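Local structure of extracellular ligand-binding receptor (Sphaerobacter thermophilus, 4ZPJ) at residues A[111-114]-A[115-119]. The protein probably captures a small ligand outside the membrane and delivers it to an ABC transporter, as a substrate-binding protein of the leucine-binding family. Residues are numbered along the deposited sequence; the frame is centred on the assembly and turned at random.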
loop_
_atom_site.group_PDB
_atom_site.type_symbol
_atom_site.label_atom_id
_atom_site.label_comp_id
_atom_site.label_asym_id
_atom_site.label_seq_id
_atom_site.Cartn_x
_atom_site.Cartn_y
_atom_site.Cartn_z
ATOM N N LYS A 111 2.355 1.271 -23.211
ATOM C CA LYS A 111 1.691 2.446 -22.659
ATOM C C LYS A 111 2.668 3.504 -22.159
ATOM O O LYS A 111 2.448 4.683 -22.387
ATOM C CB LYS A 111 0.687 2.038 -21.568
ATOM C CG LYS A 111 -0.546 1.297 -22.129
ATOM C CD LYS A 111 -1.044 1.882 -23.456
ATOM C CE LYS A 111 -2.360 1.273 -23.908
ATOM N NZ LYS A 111 -3.468 1.755 -23.073
ATOM N N THR A 112 3.735 3.072 -21.494
ATOM C CA THR A 112 4.675 3.990 -20.897
ATOM C C THR A 112 5.412 4.668 -22.017
ATOM O O THR A 112 5.553 5.884 -21.989
ATOM C CB THR A 112 5.647 3.270 -19.926
ATOM O OG1 THR A 112 4.923 2.752 -18.807
ATOM C CG2 THR A 112 6.689 4.202 -19.395
ATOM N N ARG A 113 5.826 3.908 -23.044
ATOM C CA ARG A 113 6.517 4.542 -24.162
ATOM C C ARG A 113 5.665 5.603 -24.830
ATOM O O ARG A 113 6.163 6.655 -25.166
ATOM C CB ARG A 113 6.985 3.537 -25.210
ATOM C CG ARG A 113 8.286 2.863 -24.803
ATOM C CD ARG A 113 9.102 2.351 -25.998
ATOM N NE ARG A 113 10.542 2.360 -25.663
ATOM C CZ ARG A 113 11.221 1.356 -25.081
ATOM N NH1 ARG A 113 10.637 0.198 -24.774
ATOM N NH2 ARG A 113 12.514 1.500 -24.825
ATOM N N GLN A 114 4.385 5.320 -25.003
ATOM C CA GLN A 114 3.444 6.290 -25.566
ATOM C C GLN A 114 3.300 7.604 -24.738
ATOM O O GLN A 114 3.340 8.687 -25.282
ATOM C CB GLN A 114 2.093 5.596 -25.771
ATOM C CG GLN A 114 0.912 6.513 -25.974
ATOM C CD GLN A 114 -0.417 5.822 -25.710
ATOM O OE1 GLN A 114 -0.635 4.657 -26.107
ATOM N NE2 GLN A 114 -1.327 6.549 -25.054
ATOM N N LEU A 115 3.168 7.500 -23.426
ATOM C CA LEU A 115 2.970 8.683 -22.593
ATOM C C LEU A 115 4.201 9.573 -22.653
ATOM O O LEU A 115 4.078 10.783 -22.697
ATOM C CB LEU A 115 2.740 8.297 -21.137
ATOM C CG LEU A 115 1.495 7.521 -20.758
ATOM C CD1 LEU A 115 1.701 6.952 -19.343
ATOM C CD2 LEU A 115 0.266 8.418 -20.822
ATOM N N ILE A 116 5.380 8.950 -22.630
ATOM C CA ILE A 116 6.624 9.671 -22.794
ATOM C C ILE A 116 6.755 10.256 -24.216
ATOM O O ILE A 116 6.891 11.457 -24.349
ATOM C CB ILE A 116 7.829 8.748 -22.606
ATOM C CG1 ILE A 116 7.905 8.192 -21.181
ATOM C CG2 ILE A 116 9.105 9.475 -23.021
ATOM C CD1 ILE A 116 9.102 7.297 -20.952
ATOM N N GLU A 117 6.754 9.396 -25.242
ATOM C CA GLU A 117 7.072 9.783 -26.642
ATOM C C GLU A 117 5.932 10.543 -27.361
ATOM O O GLU A 117 6.164 11.593 -27.944
ATOM C CB GLU A 117 7.407 8.546 -27.506
ATOM C CG GLU A 117 8.561 7.635 -27.049
ATOM C CD GLU A 117 8.741 6.397 -27.979
ATOM O OE1 GLU A 117 7.768 5.939 -28.648
ATOM O OE2 GLU A 117 9.877 5.878 -28.060
ATOM N N ARG A 118 4.722 9.990 -27.343
ATOM C CA ARG A 118 3.540 10.609 -27.988
ATOM C C ARG A 118 2.998 11.776 -27.164
ATOM O O ARG A 118 2.887 12.894 -27.625
ATOM C CB ARG A 118 2.413 9.558 -28.171
ATOM C CG ARG A 118 1.153 10.011 -28.975
ATOM C CD ARG A 118 -0.060 9.021 -28.937
ATOM N NE ARG A 118 -0.931 9.110 -27.725
ATOM C CZ ARG A 118 -1.742 10.145 -27.422
ATOM N NH1 ARG A 118 -2.478 10.135 -26.317
ATOM N NH2 ARG A 118 -1.835 11.214 -28.217
ATOM N N ASP A 119 2.638 11.496 -25.930
ATOM C CA ASP A 119 1.895 12.478 -25.154
ATOM C C ASP A 119 2.787 13.543 -24.526
ATOM O O ASP A 119 2.295 14.592 -24.122
ATOM C CB ASP A 119 1.034 11.742 -24.135
ATOM C CG ASP A 119 -0.050 10.917 -24.815
ATOM O OD1 ASP A 119 -0.769 11.524 -25.635
ATOM O OD2 ASP A 119 -0.191 9.688 -24.584
#
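Gln-114 meets Arg-118 and Asp-119 near the C-terminal end of helix 105-117. Its carbonyl O accepts two backbone N-H groups: a weak i to i+4 bond from Arg-118 N, bent to 128° at the hydrogen, and a straighter i to i+5 bond from Asp-119 N at 3.0 Å. With CG anti to the backbone N (chi1 164°), the extended Gln-114 side chain runs alongside that of Arg-118, its CG 3.6 Å from Arg-118 NE at the guanidinium edge. From there Gln-114 NE2 makes a long, weak hydrogen bond to Asp-119 OD2 (3.4 Å), the amide and carboxylate planes 70° apart; another weak bond joins NE2 to Glu-99, a zinc-site residue on strand 92-100. Shortening Gln-114 to alanine would remove CG and the amide, and would probably leave Asp-119 OD2 without this donor and Arg-118 NE without its neighbour. One turn back, Leu-115 N bonds to Lys-111 O (3.1 Å), while the Leu-115 side chain packs on Ile-97. Arg-113 NE stays 4.3 Å from Glu-117 OE2, so their attraction is probably modest. The contact thus ties the helix to the mixed sheet of this periplasmic-binding-protein fold, and one amide shared between two carboxylates probably eases their repulsion.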